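Local coordinates for protein probable transcriptional regulator (Pseudomonas aeruginosa, PDB 2ESN) that probably binds DNA as a LysR-type transcriptional regulator, with a winged helix-turn-helix domain and an effector-binding domain that would sense a small molecule, at the interface of chains A and B. Numbering follows the deposited sequence. Chains: chain A/B, probable transcriptional regulator.

Contacts 1, 2 and 3 are neighbouring parts of one two-fold interface between the effector-binding domains of chains A and B. The C-alpha centres of contacts 1 and 2 lie about 5 Å apart. Contact 3 is about 9 Å from contact 1 and 10 Å from contact 2. B:Val231 belongs to all three. Contacts 1 and 2 also share A:Arg131 and A:Leu132, contacts 1 and 3 B:Gln232, and contacts 2 and 3 A:Leu116. Strand 131-135 and helix 109-126 of A thus meet strand 231-233 and helix 236-244 of B. Such pairing is typical of LysR-type dimers, which suggests that it is biological.

Contact 1: the interface of chains A and B. Residues chain A 131-133; chain B 229, 231-232.
A:Arg131 lays its side chain over the carbonyl of B:Val229. From CB, CG leaves anti to the carbonyl carbon (chi1 -67°). CG and CD both pass close to B:Val229 O. A bend at chi3 (83°) brings A:Arg131 NE over B:Val229 O. A:Arg131 NE donates a hydrogen bond to B:Val229 O at 2.8 Å. The bond is bent, with 133° at the hydrogen. NE stands above the carbonyl plane and not on a lone pair, and the oxygen is tilted from the guanidinium plane. A:Arg131 CZ comes within 4.1 Å of B:Val229 CG1. A:Arg131 NH1 lies beside the same valine, 3.5 Å from B:Val229 CB, which sits at the edge of the guanidinium and in its plane. The arginine bonds a backbone oxygen through NE, with poor geometry, and rests its end against the valine side chain.

The backbones pair next to it. A:Leu132 bridges to B:Val231 and A:Arg133 to B:Gln232, both in parallel. B:Gln232 N donates to A:Leu132 O at 3.0 Å. This joins strand 131-135 of A to strand 231-233 of B, so the pairing continues a sheet from one subunit into the other.

A:Arg133 runs extended from CG to NE and crosses B:Gln232 obliquely. The guanidinium and amide planes are about halfway between parallel and perpendicular. The amide nitrogen NE2 of B:Gln232 lies beside the arginine chain, 3.3 Å from A:Arg133 CD.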
loop_
_atom_site.group_PDB
_atom_site.type_symbol
_atom_site.label_atom_id
_atom_site.label_comp_id
_atom_site.label_asym_id
_atom_site.label_seq_id
_atom_site.Cartn_x
_atom_site.Cartn_y
_atom_site.Cartn_z
ATOM N N ARG A 131 -25.477 4.183 -12.997
ATOM C CA ARG A 131 -25.255 3.130 -11.991
ATOM C C ARG A 131 -24.770 3.760 -10.697
ATOM O O ARG A 131 -24.228 4.857 -10.721
ATOM C CB ARG A 131 -24.188 2.130 -12.454
ATOM C CG ARG A 131 -24.577 1.268 -13.662
ATOM C CD ARG A 131 -23.328 0.536 -14.237
ATOM N NE ARG A 131 -22.966 -0.720 -13.527
ATOM C CZ ARG A 131 -21.898 -0.889 -12.744
ATOM N NH1 ARG A 131 -21.667 -2.068 -12.193
ATOM N NH2 ARG A 131 -21.042 0.101 -12.518
ATOM N N LEU A 132 -24.937 3.054 -9.579
ATOM C CA LEU A 132 -24.389 3.492 -8.285
ATOM C C LEU A 132 -23.564 2.372 -7.787
ATOM O O LEU A 132 -23.900 1.201 -7.979
ATOM C CB LEU A 132 -25.476 3.874 -7.280
ATOM C CG LEU A 132 -25.760 5.365 -7.292
ATOM C CD1 LEU A 132 -26.509 5.851 -8.576
ATOM C CD2 LEU A 132 -26.523 5.776 -6.104
ATOM N N ARG A 133 -22.436 2.728 -7.187
ATOM C CA ARG A 133 -21.629 1.771 -6.528
ATOM C C ARG A 133 -21.368 2.288 -5.123
ATOM O O ARG A 133 -20.776 3.348 -4.951
ATOM C CB ARG A 133 -20.345 1.506 -7.329
ATOM C CG ARG A 133 -19.417 0.604 -6.595
ATOM C CD ARG A 133 -18.102 0.439 -7.298
ATOM N NE ARG A 133 -17.349 -0.663 -6.706
ATOM C CZ ARG A 133 -16.174 -0.549 -6.094
ATOM N NH1 ARG A 133 -15.558 0.644 -5.975
ATOM N NH2 ARG A 133 -15.584 -1.652 -5.616
ATOM N N VAL B 229 -25.773 -4.445 -14.554
ATOM C CA VAL B 229 -25.711 -4.063 -13.154
ATOM C C VAL B 229 -26.159 -2.615 -12.986
ATOM O O VAL B 229 -25.565 -1.731 -13.538
ATOM C CB VAL B 229 -24.274 -4.391 -12.607
ATOM C CG1 VAL B 229 -24.064 -3.922 -11.143
ATOM C CG2 VAL B 229 -24.066 -5.900 -12.752
ATOM N N VAL B 231 -26.841 -1.354 -9.541
ATOM C CA VAL B 231 -26.276 -0.888 -8.237
ATOM C C VAL B 231 -25.413 -1.982 -7.676
ATOM O O VAL B 231 -25.809 -3.132 -7.723
ATOM C CB VAL B 231 -27.373 -0.599 -7.243
ATOM C CG1 VAL B 231 -26.763 -0.190 -5.859
ATOM C CG2 VAL B 231 -28.440 0.461 -7.824
ATOM N N GLN B 232 -24.218 -1.668 -7.195
ATOM C CA GLN B 232 -23.441 -2.610 -6.323
ATOM C C GLN B 232 -23.380 -1.971 -4.940
ATOM O O GLN B 232 -23.258 -0.751 -4.839
ATOM C CB GLN B 232 -21.992 -2.856 -6.787
ATOM C CG GLN B 232 -21.821 -3.059 -8.239
ATOM C CD GLN B 232 -20.335 -3.209 -8.641
ATOM O OE1 GLN B 232 -19.900 -4.296 -8.949
ATOM N NE2 GLN B 232 -19.596 -2.126 -8.649
#

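Contact 2: the interface of chains A and B. Residues chain A 116, 120, 124, 130-132; chain B 202, 230-231, 242, 248.
A:Met120 has CG anti to its carbonyl carbon (chi1 -57°) and the chain bends at chi2 and chi3, which carries CE to B:Val231 and B:Phe248.

Methionine and valine meet tip to tip, with A:Met120 CE 3.8 Å from B:Val231 CG2. The methionine crosses B:Phe248 at about a right angle, and its CE is 4.0 Å from ring atom CE2. Nearer the backbone, A:Met120 CB touches B:Leu242 CD1 at 3.8 Å. A:Leu116 and B:Val231 slide past each other in opposite directions, with A:Leu116 CD1 3.8 Å from B:Val231 CG1. A:Gln124 uses CB against CZ of the phenylalanine ring, with its amide steeply turned from the ring plane. B:Ala230 CB lies over one face of the B:Phe248 ring, toward its rim, and over the centre of the B:Arg202 guanidinium.

The polar border is backbone-rich. A:Leu132 N donates to B:Ala230 O at 3.1 Å. B:Arg202 NH2 donates to A:Val130 O at 2.9 Å, fairly straight at 158°. That oxygen lies in the guanidinium plane, but NH2 stands above the carbonyl plane.

Water 2 links B:Arg202 NH1 to the same A:Val130 O. Water 1 joins NH1 to A:Gln124 O, with B:Arg202 NH1 3.1 Å from the water 1 oxygen.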
loop_
_atom_site.group_PDB
_atom_site.type_symbol
_atom_site.label_atom_id
_atom_site.label_comp_id
_atom_site.label_asym_id
_atom_site.label_seq_id
_atom_site.Cartn_x
_atom_site.Cartn_y
_atom_site.Cartn_z
ATOM N N LEU A 116 -30.913 4.475 -1.081
ATOM C CA LEU A 116 -31.097 3.756 -2.322
ATOM C C LEU A 116 -32.543 3.495 -2.754
ATOM O O LEU A 116 -32.847 3.729 -3.899
ATOM C CB LEU A 116 -30.251 2.463 -2.345
ATOM C CG LEU A 116 -28.726 2.636 -2.454
ATOM C CD1 LEU A 116 -28.065 1.265 -2.593
ATOM C CD2 LEU A 116 -28.323 3.492 -3.621
ATOM N N MET A 120 -33.336 5.381 -6.217
ATOM C CA MET A 120 -33.377 4.519 -7.411
ATOM C C MET A 120 -34.791 4.174 -7.901
ATOM O O MET A 120 -34.961 3.790 -9.056
ATOM C CB MET A 120 -32.580 3.240 -7.187
ATOM C CG MET A 120 -31.108 3.451 -6.814
ATOM S SD MET A 120 -30.055 4.437 -7.843
ATOM C CE MET A 120 -30.130 3.577 -9.312
ATOM N N GLN A 124 -34.287 5.021 -11.764
ATOM C CA GLN A 124 -34.377 3.881 -12.697
ATOM C C GLN A 124 -35.145 4.240 -14.010
ATOM O O GLN A 124 -34.917 3.653 -15.078
ATOM C CB GLN A 124 -35.026 2.681 -12.030
ATOM C CG GLN A 124 -36.489 2.908 -11.693
ATOM C CD GLN A 124 -37.176 1.684 -11.102
ATOM O OE1 GLN A 124 -36.811 0.527 -11.373
ATOM N NE2 GLN A 124 -38.146 1.944 -10.244
ATOM N N VAL A 130 -27.574 5.293 -15.654
ATOM C CA VAL A 130 -26.728 5.686 -14.476
ATOM C C VAL A 130 -26.685 4.546 -13.428
ATOM O O VAL A 130 -27.743 3.975 -13.067
ATOM C CB VAL A 130 -27.319 6.981 -13.856
ATOM C CG1 VAL A 130 -26.869 7.214 -12.375
ATOM C CG2 VAL A 130 -27.033 8.251 -14.783
ATOM N N ARG A 131 -25.477 4.183 -12.997
ATOM C CA ARG A 131 -25.255 3.130 -11.991
ATOM C C ARG A 131 -24.770 3.760 -10.697
ATOM O O ARG A 131 -24.228 4.857 -10.721
ATOM C CB ARG A 131 -24.188 2.130 -12.454
ATOM C CG ARG A 131 -24.577 1.268 -13.662
ATOM C CD ARG A 131 -23.328 0.536 -14.237
ATOM N NE ARG A 131 -22.966 -0.720 -13.527
ATOM C CZ ARG A 131 -21.898 -0.889 -12.744
ATOM N NH1 ARG A 131 -21.667 -2.068 -12.193
ATOM N NH2 ARG A 131 -21.042 0.101 -12.518
ATOM N N LEU A 132 -24.937 3.054 -9.579
ATOM C CA LEU A 132 -24.389 3.492 -8.285
ATOM C C LEU A 132 -23.564 2.372 -7.787
ATOM O O LEU A 132 -23.900 1.201 -7.979
ATOM C CB LEU A 132 -25.476 3.874 -7.280
ATOM C CG LEU A 132 -25.760 5.365 -7.292
ATOM C CD1 LEU A 132 -26.509 5.851 -8.576
ATOM C CD2 LEU A 132 -26.523 5.776 -6.104
ATOM N N ARG B 202 -32.296 -5.032 -15.079
ATOM C CA ARG B 202 -31.115 -4.488 -14.390
ATOM C C ARG B 202 -31.087 -5.081 -12.998
ATOM O O ARG B 202 -32.145 -5.334 -12.402
ATOM C CB ARG B 202 -31.165 -2.963 -14.318
ATOM C CG ARG B 202 -31.178 -2.287 -15.710
ATOM C CD ARG B 202 -31.239 -0.799 -15.544
ATOM N NE ARG B 202 -29.939 -0.169 -15.247
ATOM C CZ ARG B 202 -29.846 0.980 -14.585
ATOM N NH1 ARG B 202 -30.962 1.581 -14.121
ATOM N NH2 ARG B 202 -28.665 1.497 -14.340
ATOM N N ALA B 230 -27.223 -2.379 -12.239
ATOM C CA ALA B 230 -27.628 -1.018 -11.891
ATOM C C ALA B 230 -26.925 -0.524 -10.586
ATOM O O ALA B 230 -26.439 0.568 -10.549
ATOM C CB ALA B 230 -29.164 -0.926 -11.751
ATOM N N VAL B 231 -26.841 -1.354 -9.541
ATOM C CA VAL B 231 -26.276 -0.888 -8.237
ATOM C C VAL B 231 -25.413 -1.982 -7.676
ATOM O O VAL B 231 -25.809 -3.132 -7.723
ATOM C CB VAL B 231 -27.373 -0.599 -7.243
ATOM C CG1 VAL B 231 -26.763 -0.190 -5.859
ATOM C CG2 VAL B 231 -28.440 0.461 -7.824
ATOM N N LEU B 242 -33.825 -2.143 -1.448
ATOM C CA LEU B 242 -33.648 -1.641 -2.792
ATOM C C LEU B 242 -34.496 -2.452 -3.855
ATOM O O LEU B 242 -35.212 -1.856 -4.644
ATOM C CB LEU B 242 -32.135 -1.632 -3.162
ATOM C CG LEU B 242 -31.792 -1.315 -4.605
ATOM C CD1 LEU B 242 -32.310 0.055 -5.087
ATOM C CD2 LEU B 242 -30.288 -1.452 -4.810
ATOM N N PHE B 248 -35.496 -3.648 -10.176
ATOM C CA PHE B 248 -34.243 -4.424 -10.186
ATOM C C PHE B 248 -34.411 -5.810 -9.606
ATOM O O PHE B 248 -35.211 -6.051 -8.665
ATOM C CB PHE B 248 -33.093 -3.702 -9.411
ATOM C CG PHE B 248 -32.812 -2.291 -9.886
ATOM C CD1 PHE B 248 -33.089 -1.906 -11.189
ATOM C CD2 PHE B 248 -32.197 -1.359 -9.027
ATOM C CE1 PHE B 248 -32.808 -0.596 -11.656
ATOM C CE2 PHE B 248 -31.870 -0.050 -9.501
ATOM C CZ PHE B 248 -32.194 0.333 -10.798
HETATM O O HOH W 1 -33.933 1.395 -15.110
HETATM O O HOH W 2 -30.625 4.308 -12.744
#

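Contact 3: the interface of chains A and B. Residues chain A 109, 112-113, 116, 134; chain B 231-233, 235, 238.
A:Leu116 and B:Leu233 meet through their aliphatic side chains. These slide past each other in opposite directions, with CD1 of A:Leu116 3.6 Å from CD1 of B:Leu233. B:Leu233 holds CG between its backbone N and carbonyl carbon (chi1 74°), which helps direct CD1 toward A:Leu116 CD1. A:Leu134 comes alongside, its CB 4.0 Å from B:Leu233 CB.

The small side chains probably let the helices come close. The methyl groups of A:Ala112 and B:Ala238 meet at 4.0 Å between their CB atoms. B:Ala238 CB also rests against the backbone of A:Phe113, 3.8 Å from its N. A:Phe113 touches through its backbone, not its ring. B:Thr235 turns CG2 towards A:Ala112 CB. B:Thr235 CB lies 3.8 Å from A:Asp109 CB, so the aspartate contributes its methylene here.

Hydrogen bonding is carried by the backbone across the chains. A:Leu134 N donates to B:Gln232 O at 2.8 Å. Within chain B, the B:Thr235 hydroxyl OG1 accepts from B:Ala238 N at 3.3 Å. It thereby caps the start of helix 236-244.

In the fold, helix 109-126 of A packs against the start of helix 236-244 of B, while strand 131-135 of A runs beside strand 231-233 of B.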
loop_
_atom_site.group_PDB
_atom_site.type_symbol
_atom_site.label_atom_id
_atom_site.label_comp_id
_atom_site.label_asym_id
_atom_site.label_seq_id
_atom_site.Cartn_x
_atom_site.Cartn_y
_atom_site.Cartn_z
ATOM N N ASP A 109 -24.443 0.459 5.998
ATOM C CA ASP A 109 -25.712 -0.182 5.593
ATOM C C ASP A 109 -26.907 0.691 5.819
ATOM O O ASP A 109 -27.881 0.594 5.087
ATOM C CB ASP A 109 -25.957 -1.581 6.195
ATOM C CG ASP A 109 -26.369 -1.540 7.602
ATOM O OD1 ASP A 109 -25.860 -0.650 8.376
ATOM O OD2 ASP A 109 -27.159 -2.430 7.965
ATOM N N ALA A 112 -27.185 3.419 2.990
ATOM C CA ALA A 112 -27.650 2.620 1.851
ATOM C C ALA A 112 -29.126 2.243 1.949
ATOM O O ALA A 112 -29.867 2.385 1.005
ATOM C CB ALA A 112 -26.787 1.351 1.698
ATOM N N PHE A 113 -29.563 1.752 3.081
ATOM C CA PHE A 113 -30.976 1.530 3.274
ATOM C C PHE A 113 -31.836 2.807 3.147
ATOM O O PHE A 113 -32.950 2.759 2.645
ATOM C CB PHE A 113 -31.140 0.990 4.695
ATOM C CG PHE A 113 -32.544 1.081 5.206
ATOM C CD1 PHE A 113 -33.508 0.130 4.793
ATOM C CD2 PHE A 113 -32.915 2.129 6.055
ATOM C CE1 PHE A 113 -34.798 0.238 5.261
ATOM C CE2 PHE A 113 -34.178 2.248 6.534
ATOM C CZ PHE A 113 -35.144 1.289 6.160
ATOM N N LEU A 116 -30.913 4.475 -1.081
ATOM C CA LEU A 116 -31.097 3.756 -2.322
ATOM C C LEU A 116 -32.543 3.495 -2.754
ATOM O O LEU A 116 -32.847 3.729 -3.899
ATOM C CB LEU A 116 -30.251 2.463 -2.345
ATOM C CG LEU A 116 -28.726 2.636 -2.454
ATOM C CD1 LEU A 116 -28.065 1.265 -2.593
ATOM C CD2 LEU A 116 -28.323 3.492 -3.621
ATOM N N LEU A 134 -21.802 1.545 -4.106
ATOM C CA LEU A 134 -21.579 1.957 -2.706
ATOM C C LEU A 134 -20.489 1.108 -2.137
ATOM O O LEU A 134 -20.482 -0.112 -2.340
ATOM C CB LEU A 134 -22.900 1.814 -1.885
ATOM C CG LEU A 134 -23.729 3.091 -1.846
ATOM C CD1 LEU A 134 -24.308 3.505 -3.264
ATOM C CD2 LEU A 134 -24.815 2.975 -0.825
ATOM N N VAL B 231 -26.841 -1.354 -9.541
ATOM C CA VAL B 231 -26.276 -0.888 -8.237
ATOM C C VAL B 231 -25.413 -1.982 -7.676
ATOM O O VAL B 231 -25.809 -3.132 -7.723
ATOM C CB VAL B 231 -27.373 -0.599 -7.243
ATOM C CG1 VAL B 231 -26.763 -0.190 -5.859
ATOM C CG2 VAL B 231 -28.440 0.461 -7.824
ATOM N N GLN B 232 -24.218 -1.668 -7.195
ATOM C CA GLN B 232 -23.441 -2.610 -6.323
ATOM C C GLN B 232 -23.380 -1.971 -4.940
ATOM O O GLN B 232 -23.258 -0.751 -4.839
ATOM C CB GLN B 232 -21.992 -2.856 -6.787
ATOM C CG GLN B 232 -21.821 -3.059 -8.239
ATOM C CD GLN B 232 -20.335 -3.209 -8.641
ATOM O OE1 GLN B 232 -19.900 -4.296 -8.949
ATOM N NE2 GLN B 232 -19.596 -2.126 -8.649
ATOM N N LEU B 233 -23.471 -2.788 -3.894
ATOM C CA LEU B 233 -23.474 -2.301 -2.514
ATOM C C LEU B 233 -23.038 -3.497 -1.677
ATOM O O LEU B 233 -23.190 -4.638 -2.153
ATOM C CB LEU B 233 -24.826 -1.701 -2.093
ATOM C CG LEU B 233 -26.021 -2.680 -1.823
ATOM C CD1 LEU B 233 -27.127 -1.942 -1.141
ATOM C CD2 LEU B 233 -26.554 -3.383 -3.164
ATOM N N THR B 235 -24.029 -4.568 1.301
ATOM C CA THR B 235 -24.964 -4.978 2.315
ATOM C C THR B 235 -26.214 -5.631 1.689
ATOM O O THR B 235 -26.899 -5.014 0.879
ATOM C CB THR B 235 -25.419 -3.683 3.112
ATOM O OG1 THR B 235 -26.705 -3.947 3.696
ATOM C CG2 THR B 235 -25.554 -2.498 2.116
ATOM N N ALA B 238 -29.891 -4.208 3.000
ATOM C CA ALA B 238 -30.239 -2.960 2.342
ATOM C C ALA B 238 -30.578 -3.266 0.910
ATOM O O ALA B 238 -31.544 -2.723 0.386
ATOM C CB ALA B 238 -29.043 -1.928 2.437
#